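Long-range contacts in putative exonuclease (Eubacterium rectale, PDB 3L0A), which binds a zinc ion and is probably a hydrolase of the PDDEXK nuclease clan, its substrate not established: residues M34-E42 with P238-C247; G121-K129 with L218-L229. All coordinates share one frame; numbering follows the deposited sequence. Where two conformers were deposited one is given.

Interaction 1: residues M34-E42 with P238-C247. With ZN (zinc ion), chain B.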
loop_
_atom_site.group_PDB
_atom_site.type_symbol
_atom_site.label_atom_id
_atom_site.label_comp_id
_atom_site.label_asym_id
_atom_site.label_seq_id
_atom_site.Cartn_x
_atom_site.Cartn_y
_atom_site.Cartn_z
HETATM N N MSE A 34 0.853 -19.474 4.475
HETATM C CA MSE A 34 0.096 -20.567 5.100
HETATM C C MSE A 34 0.527 -21.917 4.488
HETATM O O MSE A 34 0.823 -21.995 3.299
HETATM C CB MSE A 34 -1.443 -20.346 4.927
HETATM C CG MSE A 34 -2.317 -20.426 6.247
HETATM SE SE MSE A 34 -1.563 -19.320 7.741
HETATM C CE MSE A 34 -0.783 -20.630 9.029
ATOM N N PRO A 35 0.573 -22.988 5.296
ATOM C CA PRO A 35 0.746 -24.287 4.652
ATOM C C PRO A 35 -0.508 -24.654 3.830
ATOM O O PRO A 35 -1.613 -24.165 4.129
ATOM C CB PRO A 35 0.896 -25.255 5.833
ATOM C CG PRO A 35 0.214 -24.590 6.975
ATOM C CD PRO A 35 0.360 -23.104 6.750
ATOM N N CYS A 36 -0.323 -25.494 2.811
ATOM C CA CYS A 36 -1.437 -26.071 2.059
ATOM C C CYS A 36 -1.006 -27.385 1.426
ATOM O O CYS A 36 -0.261 -27.399 0.437
ATOM C CB CYS A 36 -1.931 -25.097 0.978
ATOM S SG CYS A 36 -3.387 -25.660 0.095
ATOM N N GLU A 37 -1.497 -28.482 1.992
ATOM C CA GLU A 37 -1.105 -29.838 1.570
ATOM C C GLU A 37 -1.558 -30.165 0.127
ATOM O O GLU A 37 -0.801 -30.721 -0.673
ATOM C CB GLU A 37 -1.660 -30.859 2.579
ATOM C CG GLU A 37 -1.167 -30.591 4.006
ATOM C CD GLU A 37 -1.519 -31.662 5.030
ATOM O OE1 GLU A 37 -2.511 -32.370 4.838
ATOM O OE2 GLU A 37 -0.787 -31.788 6.044
ATOM N N PHE A 38 -2.803 -29.807 -0.165
ATOM C CA PHE A 38 -3.411 -29.930 -1.477
ATOM C C PHE A 38 -2.544 -29.275 -2.546
ATOM O O PHE A 38 -2.173 -29.914 -3.512
ATOM C CB PHE A 38 -4.783 -29.266 -1.400
ATOM C CG PHE A 38 -5.554 -29.288 -2.684
ATOM C CD1 PHE A 38 -5.989 -30.490 -3.230
ATOM C CD2 PHE A 38 -5.878 -28.112 -3.332
ATOM C CE1 PHE A 38 -6.702 -30.502 -4.423
ATOM C CE2 PHE A 38 -6.582 -28.119 -4.516
ATOM C CZ PHE A 38 -6.990 -29.296 -5.068
ATOM N N TYR A 39 -2.211 -27.993 -2.348
ATOM C CA TYR A 39 -1.320 -27.278 -3.256
ATOM C C TYR A 39 -0.050 -28.052 -3.529
ATOM O O TYR A 39 0.411 -28.143 -4.671
ATOM C CB TYR A 39 -0.983 -25.908 -2.679
ATOM C CG TYR A 39 0.154 -25.151 -3.341
ATOM C CD1 TYR A 39 0.012 -24.585 -4.595
ATOM C CD2 TYR A 39 1.357 -24.975 -2.680
ATOM C CE1 TYR A 39 1.061 -23.860 -5.201
ATOM C CE2 TYR A 39 2.420 -24.234 -3.258
ATOM C CZ TYR A 39 2.263 -23.685 -4.516
ATOM O OH TYR A 39 3.305 -22.991 -5.085
ATOM N N GLY A 40 0.495 -28.637 -2.472
ATOM C CA GLY A 40 1.698 -29.414 -2.585
ATOM C C GLY A 40 1.553 -30.687 -3.398
ATOM O O GLY A 40 2.517 -31.115 -4.066
HETATM N N MSE A 41 0.373 -31.295 -3.309
HETATM C CA MSE A 41 0.085 -32.559 -4.013
HETATM C C MSE A 41 -0.292 -32.262 -5.466
HETATM O O MSE A 41 0.140 -32.958 -6.362
HETATM C CB MSE A 41 -1.050 -33.318 -3.319
HETATM C CG MSE A 41 -0.659 -33.929 -1.974
HETATM SE SE MSE A 41 0.668 -35.310 -2.148
HETATM C CE MSE A 41 -0.582 -36.756 -2.530
ATOM N N GLU A 42 -1.048 -31.188 -5.711
ATOM C CA GLU A 42 -1.322 -30.763 -7.076
ATOM C C GLU A 42 -0.059 -30.338 -7.869
ATOM O O GLU A 42 0.035 -30.600 -9.075
ATOM C CB GLU A 42 -2.363 -29.653 -7.059
ATOM C CG GLU A 42 -3.674 -30.107 -6.459
ATOM C CD GLU A 42 -4.273 -31.255 -7.218
ATOM O OE1 GLU A 42 -4.785 -31.020 -8.326
ATOM O OE2 GLU A 42 -4.257 -32.401 -6.708
ATOM N N PRO A 238 -5.046 -34.929 1.607
ATOM C CA PRO A 238 -4.455 -33.623 1.947
ATOM C C PRO A 238 -5.489 -32.574 2.317
ATOM O O PRO A 238 -6.515 -32.490 1.668
ATOM C CB PRO A 238 -3.810 -33.193 0.629
ATOM C CG PRO A 238 -4.640 -33.877 -0.434
ATOM C CD PRO A 238 -4.931 -35.217 0.163
ATOM N N ASP A 239 -5.212 -31.770 3.333
ATOM C CA ASP A 239 -6.078 -30.625 3.638
ATOM C C ASP A 239 -5.871 -29.478 2.641
ATOM O O ASP A 239 -4.801 -29.310 2.082
ATOM C CB ASP A 239 -5.808 -30.096 5.055
ATOM C CG ASP A 239 -6.126 -31.130 6.149
ATOM O OD1 ASP A 239 -7.060 -31.974 5.990
ATOM O OD2 ASP A 239 -5.422 -31.071 7.184
ATOM N N ARG A 240 -6.908 -28.675 2.461
ATOM C CA ARG A 240 -6.860 -27.479 1.627
ATOM C C ARG A 240 -6.899 -26.252 2.504
ATOM O O ARG A 240 -7.772 -26.146 3.351
ATOM C CB ARG A 240 -8.084 -27.450 0.727
ATOM C CG ARG A 240 -8.208 -28.630 -0.200
ATOM C CD ARG A 240 -9.284 -28.386 -1.245
ATOM N NE ARG A 240 -9.454 -29.530 -2.153
ATOM C CZ ARG A 240 -10.206 -29.511 -3.251
ATOM N NH1 ARG A 240 -10.885 -28.426 -3.596
ATOM N NH2 ARG A 240 -10.309 -30.593 -4.008
ATOM N N CYS A 241 -5.970 -25.309 2.297
ATOM C CA CYS A 241 -5.963 -24.086 3.081
ATOM C C CYS A 241 -7.161 -23.263 2.692
ATOM O O CYS A 241 -7.628 -22.444 3.469
ATOM C CB CYS A 241 -4.681 -23.276 2.872
ATOM S SG CYS A 241 -4.490 -22.500 1.230
ATOM N N GLU A 242 -7.647 -23.470 1.476
ATOM C CA GLU A 242 -8.752 -22.696 0.936
ATOM C C GLU A 242 -8.434 -21.190 0.842
ATOM O O GLU A 242 -9.337 -20.382 0.691
ATOM C CB GLU A 242 -10.063 -22.939 1.717
ATOM C CG GLU A 242 -10.575 -24.393 1.727
ATOM C CD GLU A 242 -11.201 -24.845 0.382
ATOM O OE1 GLU A 242 -11.201 -24.101 -0.629
ATOM O OE2 GLU A 242 -11.700 -25.973 0.335
ATOM N N LEU A 243 -7.161 -20.828 0.881
ATOM C CA LEU A 243 -6.758 -19.442 0.772
ATOM C C LEU A 243 -5.720 -19.169 -0.335
ATOM O O LEU A 243 -5.208 -18.060 -0.426
ATOM C CB LEU A 243 -6.207 -18.958 2.139
ATOM C CG LEU A 243 -7.240 -18.894 3.291
ATOM C CD1 LEU A 243 -6.572 -18.489 4.643
ATOM C CD2 LEU A 243 -8.382 -17.911 2.953
ATOM N N CYS A 244 -5.396 -20.165 -1.164
ATOM C CA CYS A 244 -4.410 -20.005 -2.221
ATOM C C CYS A 244 -5.132 -20.124 -3.568
ATOM O O CYS A 244 -6.311 -20.510 -3.643
ATOM C CB CYS A 244 -3.302 -21.074 -2.080
ATOM S SG CYS A 244 -3.903 -22.766 -2.370
ATOM N N ASP A 245 -4.440 -19.785 -4.639
ATOM C CA ASP A 245 -5.030 -19.751 -5.969
ATOM C C ASP A 245 -5.434 -21.166 -6.431
ATOM O O ASP A 245 -6.507 -21.354 -7.052
ATOM C CB ASP A 245 -4.068 -19.083 -6.975
ATOM C CG ASP A 245 -4.040 -17.518 -6.884
ATOM O OD1 ASP A 245 -5.053 -16.861 -6.519
ATOM O OD2 ASP A 245 -2.992 -16.934 -7.266
ATOM N N CYS A 246 -4.597 -22.156 -6.104
ATOM C CA CYS A 246 -4.881 -23.583 -6.425
ATOM C C CYS A 246 -6.184 -24.019 -5.781
ATOM O O CYS A 246 -7.065 -24.543 -6.440
ATOM C CB CYS A 246 -3.737 -24.517 -5.957
ATOM S SG CYS A 246 -3.978 -26.271 -6.278
ATOM N N CYS A 247 -6.295 -23.757 -4.482
ATOM C CA CYS A 247 -7.533 -24.023 -3.760
ATOM C C CYS A 247 -8.743 -23.380 -4.430
ATOM O O CYS A 247 -9.785 -24.006 -4.568
ATOM C CB CYS A 247 -7.413 -23.571 -2.302
ATOM S SG CYS A 247 -6.776 -24.846 -1.194
HETATM ZN ZN ZN B . -4.545 -23.964 -0.577
#
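Cys36 and the three cysteines Cys241, Cys244 and Cys247 converge on one zinc ion, with Cys36 SG 2.2 Å from the metal. Cys36 is the N-cap of helix 37-45. With its SG anti to the backbone N (chi1 -175°), the sulfur faces the metal and also accepts two backbone N-H groups, from Tyr39 at the helix start and, nearly straight at 3.4 Å, from Cys241 N. Cys244 SG repeats the theme by capping helix 245-250 through Cys247 N.

Beside the metal the two segments are joined by hydrogen bonds. Phe38 N donates to Asp239 O at 3.0 Å, while Asp239 N reaches Glu37 OE1 on the anti side of the carboxylate, which also forms a salt bridge with Arg227. The ring of the same Phe38, swung opposite its own N-H (chi1 179°), is sandwiched. Arg240, extended from CG to NE, lays its guanidinium flat over one face in a cation-pi stack, planes 22° apart, with Arg240 CZ 4.0 Å from the Phe38 centroid. Glu42 CG covers the opposite face near the rim, and Cys246 SG approaches obliquely, 3.6 Å from Phe38 CE2.

Leu243 N donates to Cys241 SG and, weakly, Glu242 N to Cys247 SG, so all four sulfurs receive N-H groups that would be expected to spread their charge. This chemistry is consistent with a structural rather than catalytic zinc.

Interaction 2: residues G121-K129 with L218-L229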
loop_
_atom_site.group_PDB
_atom_site.type_symbol
_atom_site.label_atom_id
_atom_site.label_comp_id
_atom_site.label_asym_id
_atom_site.label_seq_id
_atom_site.Cartn_x
_atom_site.Cartn_y
_atom_site.Cartn_z
ATOM N N GLY A 121 20.798 -36.661 -0.196
ATOM C CA GLY A 121 20.831 -37.275 1.139
ATOM C C GLY A 121 19.563 -37.952 1.631
ATOM O O GLY A 121 18.587 -38.103 0.900
ATOM N N GLU A 122 19.614 -38.379 2.890
ATOM C CA GLU A 122 18.515 -39.095 3.560
ATOM C C GLU A 122 18.242 -38.353 4.860
ATOM O O GLU A 122 19.170 -38.063 5.608
ATOM C CB GLU A 122 18.904 -40.557 3.864
ATOM C CG GLU A 122 17.967 -41.329 4.851
ATOM C CD GLU A 122 17.149 -42.447 4.192
ATOM O OE1 GLU A 122 17.710 -43.533 3.935
ATOM O OE2 GLU A 122 15.940 -42.246 3.956
ATOM N N LEU A 123 16.974 -38.038 5.129
ATOM C CA LEU A 123 16.578 -37.349 6.373
ATOM C C LEU A 123 15.151 -37.655 6.753
ATOM O O LEU A 123 14.235 -37.486 5.945
ATOM C CB LEU A 123 16.631 -35.829 6.227
ATOM C CG LEU A 123 17.818 -35.039 6.738
ATOM C CD1 LEU A 123 17.432 -33.581 6.636
ATOM C CD2 LEU A 123 18.224 -35.417 8.160
ATOM N N PHE A 124 14.957 -38.056 8.001
ATOM C CA PHE A 124 13.632 -38.144 8.580
ATOM C C PHE A 124 12.620 -38.916 7.727
ATOM O O PHE A 124 11.418 -38.591 7.768
ATOM C CB PHE A 124 13.053 -36.740 8.826
ATOM C CG PHE A 124 13.959 -35.800 9.558
ATOM C CD1 PHE A 124 14.718 -36.220 10.632
ATOM C CD2 PHE A 124 13.993 -34.454 9.205
ATOM C CE1 PHE A 124 15.545 -35.332 11.309
ATOM C CE2 PHE A 124 14.788 -33.570 9.874
ATOM C CZ PHE A 124 15.569 -34.007 10.930
ATOM N N GLY A 125 13.070 -39.897 6.944
ATOM C CA GLY A 125 12.134 -40.750 6.183
ATOM C C GLY A 125 12.335 -40.777 4.673
ATOM O O GLY A 125 12.161 -41.813 4.049
ATOM N N ALA A 126 12.735 -39.665 4.075
ATOM C CA ALA A 126 12.871 -39.605 2.610
ATOM C C ALA A 126 14.304 -39.329 2.163
ATOM O O ALA A 126 15.168 -38.941 2.959
ATOM C CB ALA A 126 11.921 -38.521 2.014
ATOM N N LYS A 127 14.525 -39.524 0.866
ATOM C CA LYS A 127 15.680 -38.970 0.187
ATOM C C LYS A 127 15.387 -37.471 -0.004
ATOM O O LYS A 127 14.226 -37.099 -0.191
ATOM C CB LYS A 127 15.860 -39.636 -1.183
ATOM C CG LYS A 127 15.911 -41.149 -1.181
ATOM C CD LYS A 127 16.151 -41.724 -2.590
ATOM C CE LYS A 127 17.648 -41.854 -2.914
ATOM N NZ LYS A 127 17.932 -42.602 -4.195
ATOM N N TRP A 128 16.420 -36.621 0.048
ATOM C CA TRP A 128 16.302 -35.173 -0.223
ATOM C C TRP A 128 17.264 -34.725 -1.326
ATOM O O TRP A 128 18.201 -35.436 -1.652
ATOM C CB TRP A 128 16.632 -34.357 1.025
ATOM C CG TRP A 128 15.626 -34.419 2.137
ATOM C CD1 TRP A 128 15.291 -35.515 2.878
ATOM C CD2 TRP A 128 14.864 -33.328 2.665
ATOM N NE1 TRP A 128 14.348 -35.187 3.819
ATOM C CE2 TRP A 128 14.063 -33.852 3.718
ATOM C CE3 TRP A 128 14.757 -31.969 2.338
ATOM C CZ2 TRP A 128 13.157 -33.058 4.457
ATOM C CZ3 TRP A 128 13.847 -31.161 3.068
ATOM C CH2 TRP A 128 13.065 -31.716 4.120
ATOM N N LYS A 129 17.031 -33.536 -1.886
ATOM C CA LYS A 129 17.976 -32.904 -2.816
ATOM C C LYS A 129 18.186 -31.446 -2.444
ATOM O O LYS A 129 17.292 -30.819 -1.932
ATOM C CB LYS A 129 17.469 -32.953 -4.252
ATOM C CG LYS A 129 16.054 -32.443 -4.469
ATOM C CD LYS A 129 15.693 -32.598 -5.947
ATOM C CE LYS A 129 14.221 -32.278 -6.282
ATOM N NZ LYS A 129 14.034 -30.887 -6.791
ATOM N N LEU A 218 15.748 -27.414 12.105
ATOM C CA LEU A 218 15.894 -28.804 11.647
ATOM C C LEU A 218 15.027 -29.684 12.521
ATOM O O LEU A 218 14.523 -30.707 12.064
ATOM C CB LEU A 218 17.356 -29.260 11.681
ATOM C CG LEU A 218 17.722 -30.586 10.991
ATOM C CD1 LEU A 218 17.576 -30.468 9.475
ATOM C CD2 LEU A 218 19.150 -31.032 11.375
ATOM N N HIS A 219 14.851 -29.257 13.772
ATOM C CA HIS A 219 13.944 -29.912 14.718
ATOM C C HIS A 219 12.492 -29.819 14.246
ATOM O O HIS A 219 11.823 -30.833 14.119
ATOM C CB HIS A 219 14.094 -29.336 16.138
ATOM C CG HIS A 219 13.190 -29.978 17.142
ATOM N ND1 HIS A 219 13.461 -31.203 17.718
ATOM C CD2 HIS A 219 11.998 -29.578 17.651
ATOM C CE1 HIS A 219 12.479 -31.527 18.541
ATOM N NE2 HIS A 219 11.580 -30.556 18.522
HETATM N N MSE A 220 12.018 -28.614 13.969
HETATM C CA MSE A 220 10.674 -28.424 13.416
HETATM C C MSE A 220 10.412 -29.252 12.151
HETATM O O MSE A 220 9.317 -29.783 11.967
HETATM C CB MSE A 220 10.416 -26.935 13.120
HETATM C CG MSE A 220 10.025 -26.092 14.373
HETATM SE SE MSE A 220 8.558 -26.898 15.431
HETATM C CE MSE A 220 7.076 -26.563 14.156
ATOM N N VAL A 221 11.417 -29.355 11.285
ATOM C CA VAL A 221 11.330 -30.204 10.093
ATOM C C VAL A 221 11.041 -31.636 10.499
ATOM O O VAL A 221 10.106 -32.253 9.976
ATOM C CB VAL A 221 12.623 -30.159 9.253
ATOM C CG1 VAL A 221 12.553 -31.160 8.122
ATOM C CG2 VAL A 221 12.831 -28.765 8.717
ATOM N N GLU A 222 11.830 -32.133 11.452
ATOM C CA GLU A 222 11.630 -33.468 12.020
ATOM C C GLU A 222 10.221 -33.703 12.542
ATOM O O GLU A 222 9.677 -34.783 12.322
ATOM C CB GLU A 222 12.637 -33.751 13.155
ATOM C CG GLU A 222 12.674 -35.226 13.653
ATOM C CD GLU A 222 13.767 -35.479 14.700
ATOM O OE1 GLU A 222 14.388 -34.482 15.152
ATOM O OE2 GLU A 222 14.015 -36.675 15.065
HETATM N N MSE A 223 9.634 -32.716 13.229
HETATM C CA MSE A 223 8.287 -32.894 13.833
HETATM C C MSE A 223 7.187 -32.980 12.781
HETATM O O MSE A 223 6.195 -33.671 12.980
HETATM C CB MSE A 223 7.917 -31.770 14.828
HETATM C CG MSE A 223 8.757 -31.678 16.108
HETATM SE SE MSE A 223 8.994 -33.316 17.174
HETATM C CE MSE A 223 10.734 -33.999 16.546
ATOM N N ASN A 224 7.360 -32.246 11.680
ATOM C CA ASN A 224 6.352 -32.156 10.619
ATOM C C ASN A 224 6.466 -33.220 9.542
ATOM O O ASN A 224 5.481 -33.479 8.855
ATOM C CB ASN A 224 6.420 -30.802 9.953
ATOM C CG ASN A 224 5.878 -29.706 10.828
ATOM O OD1 ASN A 224 6.577 -28.758 11.150
ATOM N ND2 ASN A 224 4.636 -29.843 11.238
HETATM N N MSE A 225 7.636 -33.836 9.376
HETATM C CA MSE A 225 7.827 -34.727 8.230
HETATM C C MSE A 225 6.905 -35.960 8.226
HETATM O O MSE A 225 6.476 -36.377 7.145
HETATM C CB MSE A 225 9.295 -35.178 8.074
HETATM C CG MSE A 225 10.181 -34.187 7.372
HETATM SE SE MSE A 225 9.630 -33.956 5.575
HETATM C CE MSE A 225 10.115 -35.667 4.889
ATOM N N PRO A 226 6.634 -36.580 9.408
ATOM C CA PRO A 226 5.750 -37.762 9.344
ATOM C C PRO A 226 4.388 -37.448 8.691
ATOM O O PRO A 226 3.961 -38.157 7.784
ATOM C CB PRO A 226 5.601 -38.193 10.824
ATOM C CG PRO A 226 6.817 -37.620 11.536
ATOM C CD PRO A 226 7.185 -36.360 10.767
ATOM N N ARG A 227 3.744 -36.369 9.113
ATOM C CA ARG A 227 2.482 -35.971 8.491
ATOM C C ARG A 227 2.625 -35.727 6.980
ATOM O O ARG A 227 1.771 -36.172 6.199
ATOM C CB ARG A 227 1.934 -34.702 9.146
ATOM C CG ARG A 227 0.749 -34.070 8.403
ATOM C CD ARG A 227 -0.472 -35.047 8.212
ATOM N NE ARG A 227 -1.586 -34.370 7.526
ATOM C CZ ARG A 227 -2.835 -34.831 7.391
ATOM N NH1 ARG A 227 -3.192 -36.009 7.886
ATOM N NH2 ARG A 227 -3.738 -34.096 6.751
ATOM N N ILE A 228 3.685 -35.002 6.589
ATOM C CA ILE A 228 4.042 -34.803 5.177
ATOM C C ILE A 228 4.161 -36.171 4.481
ATOM O O ILE A 228 3.469 -36.435 3.504
ATOM C CB ILE A 228 5.382 -33.961 4.991
ATOM C CG1 ILE A 228 5.202 -32.513 5.463
ATOM C CG2 ILE A 228 5.893 -33.981 3.517
ATOM C CD1 ILE A 228 6.520 -31.824 5.874
ATOM N N LEU A 229 5.010 -37.055 4.987
ATOM C CA LEU A 229 5.186 -38.356 4.328
ATOM C C LEU A 229 3.873 -39.122 4.132
ATOM O O LEU A 229 3.663 -39.762 3.092
ATOM C CB LEU A 229 6.217 -39.220 5.071
ATOM C CG LEU A 229 7.651 -38.782 4.770
ATOM C CD1 LEU A 229 8.628 -39.316 5.828
ATOM C CD2 LEU A 229 8.013 -39.234 3.345
#
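Phe124, at the turn between strands 114-123 and 126-136, lays its ring on the side of helix 211-232, and this is the tightly packed part of the contact. Glu222 CB sits over one face, 3.8 Å from the centroid of the Phe124 ring and 15° off its normal, and the Glu222 carboxylate is nearly parallel to the ring. Leu123 CD2 covers the other face. Val221 CG1 meets the edge at 3.7 Å from Phe124 CE2, which also lies 3.6 Å from Leu218 O. Phe124 chi1 of -50°, with CG opposite the carbonyl carbon, goes with this placement against Leu218, Val221 and Glu222.

A buried patch surrounds Trp128. Its indole is steadied by a hydrogen bond of 3.1 Å from Trp128 NE1 to Leu123 O, which also accepts Ala126 N from the other face of its carbonyl plane. Met225, bent at chi2 and chi3, brings its selenium obliquely to within 3.8 Å of Trp128 CZ2, a Met-aromatic contact.

Gly125 and Glu222 are exposed. Leu229 CD1 rests on the turn backbone, 3.5 Å from Phe124 O and 3.8 Å from Gly125 CA, but Leu229 CD2 stays a looser 4.2 Å from Ala126 CB.

The axes of strand 126-129 and helix 218-229 are 111° apart. Helix 170-185 packs against Leu123, Trp128, Leu218 and Val221, Tyr24 of helix 21-28 touches Val221 and Met225, and Met19 of strand 19-20 borders Trp128.

From the N terminus, the chain first supplies residues 34-42, then the hairpin at 121-129, then helix residues 218-229, and soon afterwards residues 238-247. Interaction 2 closes the inner loop, bringing the hairpin of the mixed sheet against helix 211-232; interaction 1 closes an outer loop around it, returning the chain to helix 37-45 through the zinc site. The two are therefore nested rather than crossed. Their centres lie about 19 Å apart, yet they meet at Arg227 of helix 211-232, whose NH2 forms a salt bridge with Glu37 OE1 at 2.9 Å. That helix thus links the sheet side of the fold to the metal-bound segments.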